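Local coordinates for putative oxidoreductase (Bacteroides fragilis NCTC 9343, PDB 3EOF) that probably acts as an FMN-dependent oxidoreductase of the nitroreductase family, passing electrons from a nicotinamide cofactor to a substrate, at the interface of chains A and B. Coordinates in Å, arbitrary orientation; residue numbers count along the deposited sequence, not the author numbering. Chains: chain A/B, Putative oxidoreductase.

Contact 1: the interface of chains A and B. Residues chain A 45, 47, 145-148, 151; chain B 182-183.
B:Tyr183 swings its ring toward chain A by placing CG anti to its own backbone N (chi1 -165°), and a second torsion of -86° turns the ring so that A:Pro148 lies over one face. The contact belongs to the dimer of a nitroreductase-family flavoprotein, whose subunits pair extensively, and it illustrates how an aromatic side chain can be docked by a backbone bond at its base and aliphatic groups along its length. At the base, the backbone N of B:Tyr183 donates an almost straight hydrogen bond to the carbonyl O of A:Leu145, 2.8 Å away. That acceptor sits at the C-terminal end of helix 138-145, where the helix dipole may strengthen it. The chain then turns through A:His146, whose backbone has left-handed helical torsions, so the next carbonyl also faces the partner. A:His146 O holds water 1 at 2.7 Å, and the water is 3.0 Å from B:Tyr183 O, tying the two main chains together a second time. Beyond the backbone, A:Pro148 crosses the tyrosine at about a right angle. Its CD carbon makes a CH-pi contact 3.6 Å from the ring centroid, displaced toward the rim near CD1. On the same side of the ring plane, A:Val151 meets the phenol tip to tip, with its CG2 3.5 Å from B:Tyr183 CZ. A:Leu147 comes across nearer the root, its CD2 methyl 3.8 Å from B:Tyr183 CB. From the other side of the plane A:Ser45, on strand 44-49, brings its hydroxyl OG past the rim, 3.8 Å from B:Tyr183 CE2, a marginal van der Waals contact. Next door, B:Ser182 sets its CB in plane at the edge of the A:His146 imidazole, 3.6 Å from ND1, while A:Val47 turns its CG1 methyl toward the serine backbone.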
ATOM      1  N   SER A  45      12.241  -0.183   4.664  1.00 22.48           N
ATOM      2  CA  SER A  45      13.568  -0.407   4.160  1.00 22.57           C
ATOM      3  C   SER A  45      13.328  -1.177   2.887  1.00 22.82           C
ATOM      4  O   SER A  45      12.313  -1.828   2.737  1.00 23.83           O
ATOM      5  CB  SER A  45      14.415  -1.234   5.117  1.00 24.41           C
ATOM      6  OG  SER A  45      14.841  -0.420   6.186  1.00 23.46           O
ATOM      7  N   VAL A  47      15.399  -3.887   0.528  1.00 22.14           N
ATOM      8  CA  VAL A  47      16.527  -4.725   0.260  1.00 21.20           C
ATOM      9  C   VAL A  47      16.622  -4.884  -1.260  1.00 23.74           C
ATOM     10  O   VAL A  47      15.666  -5.317  -1.927  1.00 24.06           O
ATOM     11  CB  VAL A  47      16.444  -6.099   0.943  1.00 23.36           C
ATOM     12  CG1 VAL A  47      17.682  -6.855   0.639  1.00 14.50           C
ATOM     13  CG2 VAL A  47      16.284  -5.926   2.436  1.00 18.95           C
ATOM     14  N   LEU A 145      17.172 -12.528   3.849  1.00 19.41           N
ATOM     15  CA  LEU A 145      17.649 -11.145   3.842  1.00 23.24           C
ATOM     16  C   LEU A 145      18.090 -10.673   5.214  1.00 23.24           C
ATOM     17  O   LEU A 145      18.469  -9.517   5.386  1.00 17.67           O
ATOM     18  CB  LEU A 145      16.577 -10.218   3.278  1.00 20.04           C
ATOM     19  CG  LEU A 145      15.989 -10.658   1.928  1.00 19.22           C
ATOM     20  CD1 LEU A 145      14.962  -9.684   1.446  1.00 13.86           C
ATOM     21  CD2 LEU A 145      17.105 -10.877   0.888  1.00 16.35           C
ATOM     22  N   HIS A 146      18.047 -11.577   6.187  1.00 21.68           N
ATOM     23  CA  HIS A 146      18.458 -11.239   7.535  1.00 26.48           C
ATOM     24  C   HIS A 146      17.697 -10.050   8.136  1.00 25.03           C
ATOM     25  O   HIS A 146      18.287  -9.170   8.757  1.00 25.19           O
ATOM     26  CB  HIS A 146      19.978 -10.978   7.562  1.00 28.99           C
ATOM     27  CG  HIS A 146      20.776 -12.127   7.040  1.00 36.91           C
ATOM     28  ND1 HIS A 146      21.515 -12.058   5.881  1.00 44.35           N
ATOM     29  CD2 HIS A 146      20.893 -13.400   7.487  1.00 44.77           C
ATOM     30  CE1 HIS A 146      22.086 -13.229   5.656  1.00 51.60           C
ATOM     31  NE2 HIS A 146      21.724 -14.060   6.618  1.00 50.42           N
ATOM     32  N   LEU A 147      16.379 -10.081   7.992  1.00 25.32           N
ATOM     33  CA  LEU A 147      15.502  -9.028   8.489  1.00 23.96           C
ATOM     34  C   LEU A 147      15.302  -9.290   9.979  1.00 24.62           C
ATOM     35  O   LEU A 147      14.853 -10.381  10.390  1.00 25.02           O
ATOM     36  CB  LEU A 147      14.170  -9.037   7.743  1.00 22.47           C
ATOM     37  CG  LEU A 147      14.280  -8.997   6.216  1.00 15.09           C
ATOM     38  CD1 LEU A 147      12.853  -9.040   5.711  1.00 15.16           C
ATOM     39  CD2 LEU A 147      15.040  -7.765   5.755  1.00 23.13           C
ATOM     40  N   PRO A 148      15.745  -8.354  10.794  1.00 24.75           N
ATOM     41  CA  PRO A 148      15.653  -8.491  12.211  1.00 26.78           C
ATOM     42  C   PRO A 148      14.279  -8.062  12.788  1.00 27.47           C
ATOM     43  O   PRO A 148      13.340  -7.779  12.044  1.00 28.23           O
ATOM     44  CB  PRO A 148      16.789  -7.566  12.695  1.00 26.20           C
ATOM     45  CG  PRO A 148      16.880  -6.541  11.740  1.00 29.66           C
ATOM     46  CD  PRO A 148      16.402  -7.082  10.422  1.00 28.34           C
ATOM     47  N   VAL A 151      11.099  -5.584  11.492  1.00 21.86           N
ATOM     48  CA  VAL A 151      11.256  -5.546  10.025  1.00 22.70           C
ATOM     49  C   VAL A 151      10.491  -6.747   9.506  1.00 22.76           C
ATOM     50  O   VAL A 151      10.634  -7.845  10.015  1.00 27.68           O
ATOM     51  CB  VAL A 151      12.719  -5.578   9.519  1.00 24.57           C
ATOM     52  CG1 VAL A 151      12.749  -5.419   8.001  1.00 21.41           C
ATOM     53  CG2 VAL A 151      13.594  -4.437  10.207  1.00 15.53           C
TER
ATOM     54  N   SER B 182      21.246  -7.789   1.831  1.00 25.29           N
ATOM     55  CA  SER B 182      20.754  -8.158   3.142  1.00 26.88           C
ATOM     56  C   SER B 182      20.609  -6.904   4.003  1.00 23.80           C
ATOM     57  O   SER B 182      21.169  -5.860   3.730  1.00 23.39           O
ATOM     58  CB  SER B 182      21.691  -9.156   3.820  1.00 28.05           C
ATOM     59  OG  SER B 182      22.883  -8.505   4.194  1.00 36.89           O
ATOM     60  N   TYR B 183      19.830  -7.041   5.054  1.00 26.01           N
ATOM     61  CA  TYR B 183      19.561  -5.958   5.984  1.00 23.50           C
ATOM     62  C   TYR B 183      20.822  -5.669   6.774  1.00 22.94           C
ATOM     63  O   TYR B 183      21.394  -6.551   7.367  1.00 22.59           O
ATOM     64  CB  TYR B 183      18.384  -6.348   6.895  1.00 24.69           C
ATOM     65  CG  TYR B 183      17.780  -5.214   7.659  1.00 22.65           C
ATOM     66  CD1 TYR B 183      18.305  -4.817   8.878  1.00 18.24           C
ATOM     67  CD2 TYR B 183      16.677  -4.565   7.189  1.00 22.05           C
ATOM     68  CE1 TYR B 183      17.759  -3.798   9.571  1.00 29.28           C
ATOM     69  CE2 TYR B 183      16.125  -3.539   7.868  1.00 24.45           C
ATOM     70  CZ  TYR B 183      16.671  -3.162   9.062  1.00 28.97           C
ATOM     71  OH  TYR B 183      16.129  -2.143   9.751  1.00 22.09           O
TER
HETATM   72  O   HOH W   1      20.335  -7.825   9.866  1.00 34.55           O

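Contact 2: the interface of chains A and B. Residues chain A 171-172, 174, 177; chain B 33, 42, 44, 83.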
ATOM      1  N   ARG A 171      -9.816  -4.551 -16.793  1.00 25.92           N
ATOM      2  CA  ARG A 171     -10.240  -4.029 -15.536  1.00 24.56           C
ATOM      3  C   ARG A 171     -11.761  -3.901 -15.598  1.00 24.30           C
ATOM      4  O   ARG A 171     -12.357  -3.811 -16.686  1.00 21.24           O
ATOM      5  CB  ARG A 171      -9.602  -2.675 -15.274  1.00 24.62           C
ATOM      6  CG  ARG A 171      -8.112  -2.775 -14.953  1.00 19.62           C
ATOM      7  CD  ARG A 171      -7.862  -3.454 -13.657  1.00 19.50           C
ATOM      8  NE  ARG A 171      -6.456  -3.295 -13.317  1.00 24.37           N
ATOM      9  CZ  ARG A 171      -5.468  -4.075 -13.717  1.00 27.48           C
ATOM     10  NH1 ARG A 171      -5.674  -5.157 -14.454  1.00 36.36           N
ATOM     11  NH2 ARG A 171      -4.245  -3.770 -13.347  1.00 25.08           N
ATOM     12  N   LEU A 172     -12.388  -3.917 -14.425  1.00 25.51           N
ATOM     13  CA  LEU A 172     -13.825  -3.768 -14.313  1.00 23.30           C
ATOM     14  C   LEU A 172     -14.245  -2.368 -14.700  1.00 22.76           C
ATOM     15  O   LEU A 172     -13.442  -1.438 -14.638  1.00 24.36           O
ATOM     16  CB  LEU A 172     -14.298  -4.029 -12.872  1.00 23.48           C
ATOM     17  CG  LEU A 172     -14.153  -5.453 -12.353  1.00 22.51           C
ATOM     18  CD1 LEU A 172     -14.449  -5.528 -10.862  1.00 25.21           C
ATOM     19  CD2 LEU A 172     -15.002  -6.395 -13.143  1.00 22.15           C
ATOM     20  N   ILE A 174     -15.554   1.195 -14.164  1.00 24.26           N
ATOM     21  CA  ILE A 174     -15.294   1.963 -12.948  1.00 25.59           C
ATOM     22  C   ILE A 174     -16.508   2.142 -12.047  1.00 25.60           C
ATOM     23  O   ILE A 174     -16.366   2.388 -10.853  1.00 23.32           O
ATOM     24  CB  ILE A 174     -14.580   3.318 -13.231  1.00 25.14           C
ATOM     25  CG1 ILE A 174     -15.489   4.283 -13.974  1.00 27.84           C
ATOM     26  CG2 ILE A 174     -13.236   3.012 -13.954  1.00 22.47           C
ATOM     27  CD1 ILE A 174     -14.887   5.649 -14.099  1.00 26.62           C
ATOM     28  N   ILE A 177     -16.455  -0.089  -9.079  1.00 23.46           N
ATOM     29  CA  ILE A 177     -15.456   0.152  -8.046  0.50 23.13           C
ATOM     30  C   ILE A 177     -15.759   1.381  -7.235  1.00 20.52           C
ATOM     31  O   ILE A 177     -15.604   1.386  -6.035  1.00 21.16           O
ATOM     32  CB  ILE A 177     -14.099   0.335  -8.681  0.50 22.56           C
ATOM     33  CG1 ILE A 177     -13.674  -0.973  -9.340  0.50 24.19           C
ATOM     34  CG2 ILE A 177     -13.055   0.817  -7.642  0.50 21.31           C
ATOM     35  CD1 ILE A 177     -12.502  -0.802 -10.178  0.50 27.84           C
TER
ATOM     36  N   PHE B  33      -6.778   2.578 -11.271  1.00 20.71           N
ATOM     37  CA  PHE B  33      -7.229   1.166 -11.234  1.00 19.98           C
ATOM     38  C   PHE B  33      -6.385   0.240 -12.121  1.00 20.95           C
ATOM     39  O   PHE B  33      -6.485  -1.006 -12.045  1.00 21.16           O
ATOM     40  CB  PHE B  33      -8.731   1.014 -11.525  1.00 20.06           C
ATOM     41  CG  PHE B  33      -9.653   1.839 -10.623  1.00 19.34           C
ATOM     42  CD1 PHE B  33      -9.261   2.298  -9.382  1.00 23.79           C
ATOM     43  CD2 PHE B  33     -10.961   2.112 -11.032  1.00 18.92           C
ATOM     44  CE1 PHE B  33     -10.094   3.059  -8.614  1.00 22.69           C
ATOM     45  CE2 PHE B  33     -11.814   2.849 -10.247  1.00 15.71           C
ATOM     46  CZ  PHE B  33     -11.384   3.330  -9.033  1.00 22.04           C
ATOM     47  N   GLN B  42      -8.850  -6.779  -8.425  1.00 25.82           N
ATOM     48  CA  GLN B  42      -9.245  -5.477  -7.951  1.00 22.20           C
ATOM     49  C   GLN B  42      -9.999  -5.565  -6.616  1.00 24.60           C
ATOM     50  O   GLN B  42     -11.203  -5.333  -6.548  1.00 23.54           O
ATOM     51  CB  GLN B  42     -10.048  -4.744  -8.995  1.00 25.18           C
ATOM     52  CG  GLN B  42      -9.296  -4.581 -10.323  1.00 20.41           C
ATOM     53  CD  GLN B  42     -10.128  -3.854 -11.291  1.00 25.27           C
ATOM     54  OE1 GLN B  42     -10.827  -4.461 -12.094  1.00 20.28           O
ATOM     55  NE2 GLN B  42     -10.146  -2.542 -11.169  1.00 17.45           N
ATOM     56  N   TYR B  44     -10.696  -3.831  -4.072  1.00 20.94           N
ATOM     57  CA  TYR B  44     -10.917  -2.492  -3.505  1.00 21.41           C
ATOM     58  C   TYR B  44     -12.179  -1.811  -4.009  1.00 21.38           C
ATOM     59  O   TYR B  44     -12.766  -2.187  -5.031  1.00 21.79           O
ATOM     60  CB  TYR B  44      -9.741  -1.556  -3.828  1.00 23.54           C
ATOM     61  CG  TYR B  44      -9.323  -1.523  -5.298  1.00 18.55           C
ATOM     62  CD1 TYR B  44      -9.930  -0.657  -6.204  1.00 25.81           C
ATOM     63  CD2 TYR B  44      -8.360  -2.413  -5.785  1.00 25.38           C
ATOM     64  CE1 TYR B  44      -9.560  -0.627  -7.531  1.00 26.52           C
ATOM     65  CE2 TYR B  44      -8.003  -2.419  -7.142  1.00 22.51           C
ATOM     66  CZ  TYR B  44      -8.594  -1.517  -8.001  1.00 26.56           C
ATOM     67  OH  TYR B  44      -8.208  -1.493  -9.327  1.00 20.98           O
ATOM     68  N   ARG B  83     -17.221  -7.639  -3.229  1.00 24.13           N
ATOM     69  CA  ARG B  83     -17.596  -7.712  -4.625  1.00 24.44           C
ATOM     70  C   ARG B  83     -17.144  -9.076  -5.243  1.00 23.48           C
ATOM     71  O   ARG B  83     -17.951  -9.780  -5.873  1.00 22.61           O
ATOM     72  CB  ARG B  83     -17.077  -6.484  -5.374  1.00 23.32           C
ATOM     73  CG  ARG B  83     -17.471  -6.474  -6.830  1.00 26.41           C
ATOM     74  CD  ARG B  83     -16.953  -5.285  -7.578  1.00 22.59           C
ATOM     75  NE  ARG B  83     -15.545  -5.130  -7.363  1.00 30.58           N
ATOM     76  CZ  ARG B  83     -14.958  -4.173  -6.648  1.00 24.96           C
ATOM     77  NH1 ARG B  83     -15.617  -3.156  -6.109  1.00 25.53           N
ATOM     78  NH2 ARG B  83     -13.658  -4.213  -6.541  1.00 31.09           N
TER
HETATM   79  O   HOH W   2     -11.303  -0.490 -13.072  1.00 21.31           O
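A:Arg171 and A:Leu172 run in an extended conformation past B:Gln42, whose positive phi (50°) marks a turn just ahead of strand 44-49. From that turn the glutamine side chain, extended beyond CG, crosses to chain A and offers both ends of its amide. OE1 accepts the backbone N-H of A:Leu172 at 2.9 Å, in the amide plane and on a lone pair, in a nearly straight bond. B:Gln42 NE2 donates to the phenol OH of B:Tyr44 at 2.9 Å, almost in the amide plane, and also pairs with water 2, which bridges to A:Leu172 O. With OE1 accepting from A:Leu172 N and NE2 donating to B:Tyr44 OH, the amide has a clear reason to keep one of its two flip orientations. The glutamine's own main chain is steadied by B:Arg83: NH2 of B:Arg83 donates a fairly straight bond to B:Tyr44 O, 2.7 Å off, and, in the same guanidinium plane, a strongly bent one to B:Gln42 O. A:Leu172 slides past this arginine in the opposite direction, its CD1 methyl 3.7 Å from B:Arg83 NE. Alongside, A:Arg171 bends at chi2 (-67°), which brings its NE to the main chain of B:Phe33. A:Arg171 NE donates to B:Phe33 O at 2.6 Å, with the oxygen in the guanidinium plane and the donor tilted from the carbonyl plane. The same bend lays CD of the arginine against the amide carbon CD of B:Gln42. Farther along, A:Ile177 reaches tip to tip toward B:Phe33. Its CG2 methyl stands over the ring face, 3.8 Å from the centroid, and also touches B:Tyr44 CD1 at 3.7 Å. A:Ile174 crosses the phenylalanine at about a right angle, its CG2 3.8 Å from B:Phe33 CD2. The bond through NE of A:Arg171 may help to position an FMN-binding residue from across the dimer interface.

The centres of the C-alpha atoms of contact 1 and contact 2 lie about 33 Å apart, yet they share two stretches of the protein with the chains exchanged. Strand 44-49 serves chain A in contact 1 and chain B in contact 2; the stretch from 171 to 183 comes from chain B in the first and chain A in the second. Segment 145-151 belongs to contact 1 alone, and residues 33 and 83 to contact 2 alone. Two-fold symmetry gives each a twin, so each subunit probably passes the 171-183 stretch by the start of its partner's strand 44-49. Such an embrace suits the interface FMN sites usual in nitroreductases.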